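Local coordinates for glutathione S-transferase (Agrobacterium tumefaciens, PDB 2YCD), which probably conjugates glutathione to electrophilic compounds, as other glutathione transferases do, and may serve herbicide detoxification in this soil bacterium, at residues S25-G28 against L32-D35; R34-R39 against M181-R186; P17-F22 against W40-V45; V51-F56 against L221-A226. All coordinates share one frame; numbering follows the deposited sequence.

Overall arrangement
From the N terminus, the chain runs through strand 18-22, a loop, helix 35-45 and strand 50-54. Contact 3 sets the start of that first strand, and Pro17 before it, against the later part of the helix, closing the first half of the crossover; contact 1 lies within its span, pinching the loop between strand and helix. Contact 2 ties the start of helix 35-45 to helix 176-185, joining the thioredoxin-like N-terminal domain to the helical C-terminal domain, and its segments alternate with those of contacts 3 and 4. Contact 4 follows contact 3 in series and brings helix 211-225 back to edge strand 50-54. Contacts 1, 2 and 3 all touch the bound S-(p-nitrobenzyl)glutathione, and contacts 1 and 2 share Arg34 and Asp35.

Contact 1: S25-G28 against L32-D35; sequences SPDG and LARD. With GTB (S-(p-nitrobenzyl)glutathione), chain B.
The loop between strand 18-22 and helix 35-45, which forms one wall of the ligand pocket, is folded back on itself by Asp27 and the backbone of Leu32 and Ala33. Ser25 to Gly28 make a type I beta turn, and the Asp27 carboxylate points from it to the later arm of the loop. OD2 of Asp27 accepts a bond from Leu32 N at 2.8 Å, with an N-H...O angle of 158°; the donor comes to the anti side of the oxygen, 17° out of the carboxylate plane. A weak second bond reaches the same OD2 from Ala33 N at 3.5 Å. With CG placed between its own backbone N and carbonyl carbon (chi1 74°), Asp27 turns OD1 back toward its own arm of the loop, where Gly29 N, just past the turn, and, weakly, Ser25 OG bond to it. The ligand's nitrobenzyl group lies against both arms: CB of Asp27 is 3.3 Å from nitro oxygen O41, while Leu32 O stands 3.4 Å from ring carbon C6'. Further along, CG of Arg34 packs at 3.5 Å on the thioether sulfur SG2. The loop between the first strand and first helix, held by an aspartate carboxylate, thus lines the site for the S-substituent of a glutathione conjugate.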
# COMPACT_ATOMS: atom_id res chain seq x y z
N SER A 25 -8.46 10.31 19.81
CA SER A 25 -7.76 10.43 18.54
C SER A 25 -6.97 11.73 18.43
O SER A 25 -7.44 12.79 18.83
CB SER A 25 -8.73 10.35 17.38
OG SER A 25 -8.02 10.38 16.16
N PRO A 26 -5.75 11.64 17.87
CA PRO A 26 -4.91 12.83 17.71
C PRO A 26 -5.37 13.71 16.54
O PRO A 26 -4.71 14.70 16.24
CB PRO A 26 -3.52 12.24 17.44
CG PRO A 26 -3.78 10.88 16.86
CD PRO A 26 -5.04 10.39 17.53
N ASP A 27 -6.48 13.36 15.90
CA ASP A 27 -6.93 14.11 14.72
C ASP A 27 -7.93 15.24 15.00
O ASP A 27 -8.41 15.89 14.07
CB ASP A 27 -7.48 13.16 13.64
CG ASP A 27 -8.85 12.59 13.98
OD1 ASP A 27 -9.35 12.79 15.10
OD2 ASP A 27 -9.43 11.93 13.10
N GLY A 28 -8.22 15.50 16.27
CA GLY A 28 -9.11 16.60 16.63
C GLY A 28 -10.57 16.38 16.24
O GLY A 28 -11.34 17.34 16.19
N LEU A 32 -9.58 11.70 10.31
CA LEU A 32 -8.43 11.48 9.45
C LEU A 32 -7.68 10.21 9.81
O LEU A 32 -6.84 9.77 9.03
CB LEU A 32 -7.47 12.68 9.50
CG LEU A 32 -8.04 14.02 9.06
CD1 LEU A 32 -7.05 15.14 9.39
CD2 LEU A 32 -8.39 14.01 7.58
N ALA A 33 -7.97 9.61 10.96
CA ALA A 33 -7.34 8.34 11.32
C ALA A 33 -7.88 7.19 10.45
O ALA A 33 -8.95 7.31 9.84
CB ALA A 33 -7.51 8.05 12.81
N ARG A 34 -7.14 6.08 10.42
CA ARG A 34 -7.40 5.03 9.43
C ARG A 34 -8.60 4.13 9.72
O ARG A 34 -8.94 3.27 8.92
CB ARG A 34 -6.14 4.20 9.17
CG ARG A 34 -5.05 5.02 8.48
CD ARG A 34 -3.77 4.21 8.38
NE ARG A 34 -2.64 4.99 7.85
CZ ARG A 34 -2.28 5.02 6.57
NH1 ARG A 34 -2.97 4.33 5.66
NH2 ARG A 34 -1.24 5.74 6.20
N ASP A 35 -9.27 4.35 10.85
CA ASP A 35 -10.58 3.73 11.06
C ASP A 35 -11.63 4.36 10.12
O ASP A 35 -12.62 3.72 9.78
CB ASP A 35 -11.05 3.87 12.51
CG ASP A 35 -11.18 5.32 12.95
OD1 ASP A 35 -10.17 6.05 12.94
OD2 ASP A 35 -12.30 5.76 13.30
N1 GTB B . -0.92 0.30 7.18
CA1 GTB B . -1.78 0.47 8.36
C1 GTB B . -3.22 0.57 7.95
O11 GTB B . -3.47 1.19 6.89
O12 GTB B . -4.11 0.05 8.67
CB1 GTB B . -1.31 1.72 9.13
CG1 GTB B . -2.06 1.88 10.44
CD1 GTB B . -1.69 3.17 11.16
OE1 GTB B . -0.84 3.91 10.67
N2 GTB B . -2.34 3.42 12.29
CA2 GTB B . -2.10 4.63 13.08
C2 GTB B . -1.81 4.31 14.51
O2 GTB B . -2.37 3.38 15.10
CB2 GTB B . -3.40 5.46 13.12
SG2 GTB B . -3.89 6.13 11.57
N3 GTB B . -0.92 5.10 15.12
CA3 GTB B . -0.55 5.01 16.52
C3 GTB B . 0.85 4.50 16.74
O31 GTB B . 1.60 4.30 15.77
O32 GTB B . 1.18 4.30 17.94
C' GTB B . -2.67 7.33 11.14
C1' GTB B . -3.06 8.73 11.54
C2' GTB B . -2.64 9.24 12.76
C3' GTB B . -3.01 10.54 13.12
C4' GTB B . -3.78 11.31 12.26
N41 GTB B . -4.14 12.62 12.62
O41 GTB B . -4.73 13.36 11.84
O42 GTB B . -3.84 13.03 13.73
C5' GTB B . -4.19 10.79 11.04
C6' GTB B . -3.83 9.50 10.68

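Contact 2: R34-R39 against M181-R186; sequences RDMPVR and MICVLR. With GTB (S-(p-nitrobenzyl)glutathione), chain B.
Cys183 on helix 176-185 puts its sulfur against the first turn of helix 35-45, where Met36 and Pro37 receive it. The thiol stands beside its own backbone N, anti to the carbonyl carbon (chi1 -70°), and this carries SG over the proline ring. There it is 3.8 Å from Pro37 CD and 3.9 Å from Pro37 CB, lying across the pyrrolidine. Met36 approaches the same sulfur with CG, at 4.1 Å. A first torsion anti to the backbone N (chi1 -178°) brings that methylene to Cys183, and the bend at chi2 turns SD elsewhere; the Met36 side chain also reaches Phe213 of helix 211-225. The contact is apolar and buried, close to the centre of the chain. On the flank of the helix away from Cys183, Arg39 NE bonds Asp35 OD2 at 2.9 Å in a salt bridge one turn long. OD2 offers its anti lone pair and lies 4° out of the Arg39 guanidinium plane, which should help set the rotation of the guanidinium. Helix 35-45 belongs to the thioredoxin-like domain and helix 176-185 to the all-helical one, and their packing is part of the interdomain interface of the glutathione transferase fold.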
# COMPACT_ATOMS: atom_id res chain seq x y z
N ARG A 34 -7.14 6.08 10.42
CA ARG A 34 -7.40 5.03 9.43
C ARG A 34 -8.60 4.13 9.72
O ARG A 34 -8.94 3.27 8.92
CB ARG A 34 -6.14 4.20 9.17
CG ARG A 34 -5.05 5.02 8.48
CD ARG A 34 -3.77 4.21 8.38
NE ARG A 34 -2.64 4.99 7.85
CZ ARG A 34 -2.28 5.02 6.57
NH1 ARG A 34 -2.97 4.33 5.66
NH2 ARG A 34 -1.24 5.74 6.20
N ASP A 35 -9.27 4.35 10.85
CA ASP A 35 -10.58 3.73 11.06
C ASP A 35 -11.63 4.36 10.12
O ASP A 35 -12.62 3.72 9.78
CB ASP A 35 -11.05 3.87 12.51
CG ASP A 35 -11.18 5.32 12.95
OD1 ASP A 35 -10.17 6.05 12.94
OD2 ASP A 35 -12.30 5.76 13.30
N MET A 36 -11.41 5.59 9.67
CA MET A 36 -12.43 6.27 8.88
C MET A 36 -12.81 5.54 7.57
O MET A 36 -14.00 5.37 7.29
CB MET A 36 -12.03 7.72 8.63
CG MET A 36 -13.07 8.49 7.86
SD MET A 36 -14.63 8.75 8.77
CE MET A 36 -15.54 9.51 7.44
N PRO A 37 -11.81 5.11 6.77
CA PRO A 37 -12.22 4.41 5.54
C PRO A 37 -12.95 3.11 5.84
O PRO A 37 -13.84 2.73 5.08
CB PRO A 37 -10.89 4.14 4.80
CG PRO A 37 -9.80 4.39 5.86
CD PRO A 37 -10.38 5.46 6.76
N VAL A 38 -12.60 2.44 6.93
CA VAL A 38 -13.31 1.22 7.32
C VAL A 38 -14.77 1.53 7.72
O VAL A 38 -15.69 0.85 7.27
CB VAL A 38 -12.56 0.53 8.49
CG1 VAL A 38 -13.37 -0.66 9.00
CG2 VAL A 38 -11.16 0.08 8.03
N ARG A 39 -14.98 2.53 8.57
CA ARG A 39 -16.33 2.96 8.95
C ARG A 39 -17.14 3.33 7.72
O ARG A 39 -18.32 2.97 7.61
CB ARG A 39 -16.25 4.17 9.88
CG ARG A 39 -15.64 3.92 11.26
CD ARG A 39 -15.60 5.26 11.98
NE ARG A 39 -15.13 5.24 13.37
CZ ARG A 39 -15.92 5.04 14.41
NH1 ARG A 39 -17.20 4.70 14.25
NH2 ARG A 39 -15.43 5.11 15.64
N MET A 181 -8.96 6.49 -1.63
CA MET A 181 -8.32 7.67 -2.21
C MET A 181 -8.78 8.98 -1.56
O MET A 181 -7.95 9.86 -1.28
CB MET A 181 -8.58 7.73 -3.72
CG MET A 181 -7.81 8.86 -4.44
SD MET A 181 -6.02 8.57 -4.53
CE MET A 181 -5.96 7.34 -5.85
N ILE A 182 -10.08 9.11 -1.31
CA ILE A 182 -10.58 10.32 -0.68
C ILE A 182 -10.08 10.45 0.75
O ILE A 182 -9.71 11.54 1.19
CB ILE A 182 -12.10 10.42 -0.83
CG1 ILE A 182 -12.41 10.73 -2.30
CG2 ILE A 182 -12.68 11.54 0.06
CD1 ILE A 182 -13.88 10.60 -2.70
N CYS A 183 -10.04 9.36 1.50
CA CYS A 183 -9.54 9.46 2.87
C CYS A 183 -8.06 9.85 2.90
O CYS A 183 -7.65 10.61 3.79
CB CYS A 183 -9.79 8.17 3.66
SG CYS A 183 -11.55 7.88 4.05
N VAL A 184 -7.28 9.36 1.94
CA VAL A 184 -5.88 9.77 1.80
C VAL A 184 -5.78 11.27 1.46
O VAL A 184 -5.03 12.03 2.10
CB VAL A 184 -5.16 8.85 0.74
CG1 VAL A 184 -3.89 9.49 0.19
CG2 VAL A 184 -4.87 7.44 1.34
N LEU A 185 -6.53 11.71 0.46
CA LEU A 185 -6.47 13.11 0.02
C LEU A 185 -6.90 14.07 1.11
O LEU A 185 -6.39 15.20 1.18
CB LEU A 185 -7.33 13.31 -1.23
CG LEU A 185 -6.79 12.69 -2.52
CD1 LEU A 185 -7.84 12.77 -3.61
CD2 LEU A 185 -5.51 13.38 -2.96
N ARG A 186 -7.82 13.65 1.97
CA ARG A 186 -8.27 14.51 3.07
C ARG A 186 -7.16 14.90 4.03
O ARG A 186 -7.30 15.90 4.73
CB ARG A 186 -9.45 13.90 3.82
CG ARG A 186 -10.76 13.95 3.03
CD ARG A 186 -12.00 13.70 3.95
NE ARG A 186 -12.08 14.73 4.99
CZ ARG A 186 -12.12 14.54 6.31
NH1 ARG A 186 -12.14 13.32 6.81
NH2 ARG A 186 -12.15 15.59 7.13
N1 GTB B . -0.92 0.30 7.18
CA1 GTB B . -1.78 0.47 8.36
C1 GTB B . -3.22 0.57 7.95
O11 GTB B . -3.47 1.19 6.89
O12 GTB B . -4.11 0.05 8.67
CB1 GTB B . -1.31 1.72 9.13
CG1 GTB B . -2.06 1.88 10.44
CD1 GTB B . -1.69 3.17 11.16
OE1 GTB B . -0.84 3.91 10.67
N2 GTB B . -2.34 3.42 12.29
CA2 GTB B . -2.10 4.63 13.08
C2 GTB B . -1.81 4.31 14.51
O2 GTB B . -2.37 3.38 15.10
CB2 GTB B . -3.40 5.46 13.12
SG2 GTB B . -3.89 6.13 11.57
N3 GTB B . -0.92 5.10 15.12
CA3 GTB B . -0.55 5.01 16.52
C3 GTB B . 0.85 4.50 16.74
O31 GTB B . 1.60 4.30 15.77
O32 GTB B . 1.18 4.30 17.94
C' GTB B . -2.67 7.33 11.14
C1' GTB B . -3.06 8.73 11.54
C2' GTB B . -2.64 9.24 12.76
C3' GTB B . -3.01 10.54 13.12
C4' GTB B . -3.78 11.31 12.26
N41 GTB B . -4.14 12.62 12.62
O41 GTB B . -4.73 13.36 11.84
O42 GTB B . -3.84 13.03 13.73
C5' GTB B . -4.19 10.79 11.04
C6' GTB B . -3.83 9.50 10.68

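Contact 3: P17-F22 against W40-V45; sequences PTITVF and WALEEV. With GTB (S-(p-nitrobenzyl)glutathione), chain B.
Strand 18-22 and the residue before it run alongside the later part of helix 35-45 at some distance; the nearest CA atoms are those of Pro17, just ahead of the strand, and Leu42, 9.4 Å apart, and side chains alone bridge the gap. Leu42 supplies the helix side of the contact. Its CG sits beside the backbone N (chi1 -66°), and the two methyls take different partners: CD2 meets Pro17 CG at 4.1 Å, and CD1 comes within 4.5 Å of Ile19 CG2. Pro17 and Leu42 run past one another in opposite directions. All three residues are buried. This is the helix-on-sheet layer of the beta-alpha-beta crossover formed by strand 18-22, helix 35-45 and strand 50-54, the opening unit of the thioredoxin-like domain; Ile19 also pairs through its backbone with His50 and Arg52 of the parallel neighbouring strand. On another flank of the helix, Trp40 NE1 gives a 3.0 Å bond to Glu44 OE2, which uses its anti lone pair, 19° out of the indole plane. That carboxylate oxygen is also bridged to Arg210, while the Trp40 ring meets Phe213 edge-to-face. At the far end of the strand Phe22 reaches the ligand, its CE2 lying 3.7 Å from GTB CB2, the cysteinyl methylene next to the sulfur.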
# COMPACT_ATOMS: atom_id res chain seq x y z
N PRO A 17 -19.18 -6.98 12.83
CA PRO A 17 -17.76 -6.85 13.14
C PRO A 17 -17.50 -5.74 14.18
O PRO A 17 -18.32 -4.84 14.40
CB PRO A 17 -17.16 -6.46 11.79
CG PRO A 17 -18.22 -5.65 11.15
CD PRO A 17 -19.53 -6.33 11.56
N THR A 18 -16.34 -5.86 14.84
CA THR A 18 -15.86 -4.89 15.81
C THR A 18 -14.51 -4.35 15.33
O THR A 18 -13.62 -5.13 14.98
CB THR A 18 -15.69 -5.53 17.20
OG1 THR A 18 -16.97 -6.01 17.64
CG2 THR A 18 -15.15 -4.51 18.20
N ILE A 19 -14.37 -3.04 15.30
CA ILE A 19 -13.11 -2.42 14.89
C ILE A 19 -12.46 -1.65 16.02
O ILE A 19 -13.15 -1.09 16.89
CB ILE A 19 -13.30 -1.53 13.66
CG1 ILE A 19 -14.10 -0.30 14.02
CG2 ILE A 19 -13.94 -2.33 12.51
CD1 ILE A 19 -14.21 0.69 12.86
N THR A 20 -11.14 -1.64 16.06
CA THR A 20 -10.45 -0.86 17.08
C THR A 20 -10.18 0.55 16.58
O THR A 20 -9.90 0.78 15.39
CB THR A 20 -9.13 -1.51 17.50
OG1 THR A 20 -8.35 -1.77 16.32
CG2 THR A 20 -9.37 -2.81 18.29
N VAL A 21 -10.28 1.50 17.51
CA VAL A 21 -10.15 2.93 17.21
C VAL A 21 -9.46 3.61 18.39
O VAL A 21 -9.39 3.01 19.47
CB VAL A 21 -11.53 3.61 16.98
CG1 VAL A 21 -12.33 2.85 15.91
CG2 VAL A 21 -12.33 3.70 18.30
N PHE A 22 -8.94 4.81 18.20
CA PHE A 22 -8.37 5.57 19.32
C PHE A 22 -9.48 5.96 20.30
O PHE A 22 -10.54 6.43 19.89
CB PHE A 22 -7.73 6.89 18.84
CG PHE A 22 -6.44 6.75 18.08
CD1 PHE A 22 -5.26 6.41 18.74
CD2 PHE A 22 -6.39 7.07 16.74
CE1 PHE A 22 -4.06 6.33 18.04
CE2 PHE A 22 -5.19 6.99 16.03
CZ PHE A 22 -4.03 6.62 16.68
N TRP A 40 -16.53 4.08 6.81
CA TRP A 40 -17.22 4.52 5.60
C TRP A 40 -17.63 3.31 4.73
O TRP A 40 -18.78 3.22 4.26
CB TRP A 40 -16.31 5.51 4.87
CG TRP A 40 -16.91 6.19 3.64
CD1 TRP A 40 -18.19 6.06 3.15
CD2 TRP A 40 -16.23 7.09 2.76
NE1 TRP A 40 -18.34 6.84 2.01
CE2 TRP A 40 -17.15 7.46 1.74
CE3 TRP A 40 -14.92 7.59 2.71
CZ2 TRP A 40 -16.80 8.34 0.70
CZ3 TRP A 40 -14.58 8.47 1.68
CH2 TRP A 40 -15.52 8.84 0.69
N ALA A 41 -16.73 2.35 4.56
CA ALA A 41 -17.07 1.14 3.81
C ALA A 41 -18.25 0.40 4.44
O ALA A 41 -19.18 -0.04 3.74
CB ALA A 41 -15.85 0.23 3.68
N LEU A 42 -18.20 0.21 5.76
CA LEU A 42 -19.32 -0.45 6.46
C LEU A 42 -20.63 0.30 6.27
O LEU A 42 -21.68 -0.32 6.03
CB LEU A 42 -18.99 -0.62 7.95
CG LEU A 42 -17.82 -1.58 8.23
CD1 LEU A 42 -17.26 -1.38 9.63
CD2 LEU A 42 -18.25 -3.04 8.02
N GLU A 43 -20.60 1.62 6.34
CA GLU A 43 -21.82 2.40 6.13
C GLU A 43 -22.33 2.33 4.68
O GLU A 43 -23.55 2.29 4.47
CB GLU A 43 -21.62 3.84 6.58
CG GLU A 43 -21.52 3.99 8.12
CD GLU A 43 -22.84 3.69 8.82
OE1 GLU A 43 -23.87 3.55 8.14
OE2 GLU A 43 -22.83 3.60 10.06
N GLU A 44 -21.43 2.27 3.71
CA GLU A 44 -21.85 2.17 2.30
C GLU A 44 -22.58 0.86 2.04
O GLU A 44 -23.54 0.84 1.27
CB GLU A 44 -20.65 2.30 1.34
CG GLU A 44 -20.09 3.72 1.22
CD GLU A 44 -20.92 4.65 0.33
OE1 GLU A 44 -21.78 4.16 -0.44
OE2 GLU A 44 -20.68 5.87 0.42
N VAL A 45 -22.15 -0.22 2.69
CA VAL A 45 -22.79 -1.52 2.46
C VAL A 45 -23.93 -1.80 3.46
O VAL A 45 -24.64 -2.81 3.32
CB VAL A 45 -21.77 -2.70 2.43
CG1 VAL A 45 -20.67 -2.43 1.38
CG2 VAL A 45 -21.16 -2.97 3.80
N1 GTB B . -0.92 0.30 7.18
CA1 GTB B . -1.78 0.47 8.36
C1 GTB B . -3.22 0.57 7.95
O11 GTB B . -3.47 1.19 6.89
O12 GTB B . -4.11 0.05 8.67
CB1 GTB B . -1.31 1.72 9.13
CG1 GTB B . -2.06 1.88 10.44
CD1 GTB B . -1.69 3.17 11.16
OE1 GTB B . -0.84 3.91 10.67
N2 GTB B . -2.34 3.42 12.29
CA2 GTB B . -2.10 4.63 13.08
C2 GTB B . -1.81 4.31 14.51
O2 GTB B . -2.37 3.38 15.10
CB2 GTB B . -3.40 5.46 13.12
SG2 GTB B . -3.89 6.13 11.57
N3 GTB B . -0.92 5.10 15.12
CA3 GTB B . -0.55 5.01 16.52
C3 GTB B . 0.85 4.50 16.74
O31 GTB B . 1.60 4.30 15.77
O32 GTB B . 1.18 4.30 17.94
C' GTB B . -2.67 7.33 11.14
C1' GTB B . -3.06 8.73 11.54
C2' GTB B . -2.64 9.24 12.76
C3' GTB B . -3.01 10.54 13.12
C4' GTB B . -3.78 11.31 12.26
N41 GTB B . -4.14 12.62 12.62
O41 GTB B . -4.73 13.36 11.84
O42 GTB B . -3.84 13.03 13.73
C5' GTB B . -4.19 10.79 11.04
C6' GTB B . -3.83 9.50 10.68

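Contact 4: V51-F56 against L221-A226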
# COMPACT_ATOMS: atom_id res chain seq x y z
N VAL A 51 -17.34 -0.68 17.96
CA VAL A 51 -15.97 -0.25 18.14
C VAL A 51 -15.44 -0.60 19.51
O VAL A 51 -16.20 -0.70 20.49
CB VAL A 51 -15.76 1.26 17.86
CG1 VAL A 51 -16.32 1.65 16.48
CG2 VAL A 51 -16.38 2.14 18.96
N ARG A 52 -14.13 -0.80 19.56
CA ARG A 52 -13.41 -0.96 20.81
C ARG A 52 -12.39 0.17 20.89
O ARG A 52 -11.47 0.24 20.06
CB ARG A 52 -12.73 -2.33 20.86
CG ARG A 52 -11.99 -2.61 22.14
CD ARG A 52 -11.88 -4.12 22.40
NE ARG A 52 -11.17 -4.82 21.33
CZ ARG A 52 -9.87 -5.07 21.33
NH1 ARG A 52 -9.13 -4.67 22.36
NH2 ARG A 52 -9.31 -5.72 20.32
N ARG A 53 -12.56 1.06 21.86
CA ARG A 53 -11.69 2.22 22.00
C ARG A 53 -10.43 1.87 22.78
O ARG A 53 -10.51 1.28 23.86
CB ARG A 53 -12.43 3.34 22.72
CG ARG A 53 -13.65 3.89 21.98
CD ARG A 53 -14.43 4.87 22.87
NE ARG A 53 -14.88 4.24 24.10
CZ ARG A 53 -15.24 4.90 25.20
NH1 ARG A 53 -15.20 6.23 25.23
NH2 ARG A 53 -15.63 4.23 26.28
N LEU A 54 -9.27 2.23 22.25
CA LEU A 54 -8.01 1.91 22.88
C LEU A 54 -7.28 3.17 23.30
O LEU A 54 -7.11 4.09 22.51
CB LEU A 54 -7.10 1.12 21.93
CG LEU A 54 -7.66 -0.22 21.46
CD1 LEU A 54 -6.64 -0.91 20.56
CD2 LEU A 54 -7.99 -1.09 22.67
N SER A 55 -6.82 3.19 24.55
CA SER A 55 -5.93 4.24 25.00
C SER A 55 -4.57 4.03 24.36
O SER A 55 -4.25 2.93 23.89
CB SER A 55 -5.81 4.22 26.53
OG SER A 55 -5.12 3.06 26.97
N PHE A 56 -3.75 5.07 24.33
CA PHE A 56 -2.41 4.95 23.75
C PHE A 56 -1.61 3.88 24.47
O PHE A 56 -0.84 3.15 23.85
CB PHE A 56 -1.68 6.29 23.80
CG PHE A 56 -2.34 7.37 22.98
CD1 PHE A 56 -2.48 7.24 21.61
CD2 PHE A 56 -2.84 8.51 23.59
CE1 PHE A 56 -3.09 8.22 20.86
CE2 PHE A 56 -3.45 9.50 22.84
CZ PHE A 56 -3.57 9.35 21.47
N LEU A 221 -16.72 11.21 15.30
CA LEU A 221 -16.80 12.47 16.05
C LEU A 221 -17.40 12.21 17.43
O LEU A 221 -16.96 12.81 18.41
CB LEU A 221 -17.58 13.52 15.24
CG LEU A 221 -17.79 14.88 15.91
CD1 LEU A 221 -16.46 15.55 16.23
CD2 LEU A 221 -18.64 15.77 15.00
N ALA A 222 -18.37 11.29 17.51
CA ALA A 222 -19.01 10.94 18.79
C ALA A 222 -18.02 10.28 19.74
O ALA A 222 -18.11 10.46 20.95
CB ALA A 222 -20.21 10.05 18.56
N VAL A 223 -17.10 9.48 19.21
CA VAL A 223 -16.05 8.92 20.04
C VAL A 223 -15.20 10.05 20.61
O VAL A 223 -14.87 10.05 21.79
CB VAL A 223 -15.16 7.91 19.26
CG1 VAL A 223 -13.96 7.48 20.13
CG2 VAL A 223 -15.97 6.70 18.87
N PHE A 224 -14.87 11.02 19.75
CA PHE A 224 -14.05 12.18 20.12
C PHE A 224 -14.69 13.03 21.21
O PHE A 224 -14.01 13.49 22.13
CB PHE A 224 -13.78 13.03 18.87
CG PHE A 224 -12.98 14.28 19.14
CD1 PHE A 224 -11.63 14.21 19.40
CD2 PHE A 224 -13.59 15.53 19.11
CE1 PHE A 224 -10.89 15.36 19.64
CE2 PHE A 224 -12.85 16.68 19.35
CZ PHE A 224 -11.50 16.59 19.62
N THR A 225 -16.00 13.25 21.10
CA THR A 225 -16.71 14.17 21.99
C THR A 225 -17.32 13.45 23.18
O THR A 225 -17.98 14.07 24.02
CB THR A 225 -17.81 14.96 21.27
OG1 THR A 225 -18.83 14.06 20.82
CG2 THR A 225 -17.25 15.72 20.08
N ALA A 226 -17.13 12.13 23.24
CA ALA A 226 -17.70 11.33 24.32
C ALA A 226 -17.23 11.82 25.68
O ALA A 226 -16.58 11.09 26.43
CB ALA A 226 -17.35 9.85 24.13
O HOH W 1 -13.80 8.12 23.57
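Strand 50-54 and the later part of helix 211-225 come nearest at Arg53 and Val223, whose CA atoms are 8.2 Å apart, a spacing bridged by their side chains and a water. Arg53 leaves the strand with CG beside its backbone N and anti to the carbonyl carbon (chi1 -63°), and the aliphatic part of its chain lies alongside Val223. CD of Arg53 is 3.8 Å from Val223 CG1, and Arg53 CG is 4.1 Å from the same methyl; the two side chains lie antiparallel, one beside the other. Beyond CD the arginine bends at chi3 (-59°), which turns its guanidinium toward the last modelled residues. There NH1 of Arg53 stands 4.4 Å from Ala226 CB, an oblique approach. A water completes the join: it accepts from Arg53 NH1 at 2.9 Å and donates to Val223 O at 2.8 Å. The modelled chain stops at Ala226; the carbonyl of Val223 also takes a weak bond from Ala226 N, and the bridging water is a further partner. Behind this exposed layer, Val223 and Val51 both pack on Arg39 of helix 35-45. The other end of the strand segment leads into helix 56-59, with Ser55 as its N-cap bonding Ala58 N through OG. The contact is a surface seam of the two-domain glutathione transferase fold, where the last helix of the chain packs beside the edge strand of the thioredoxin-like sheet.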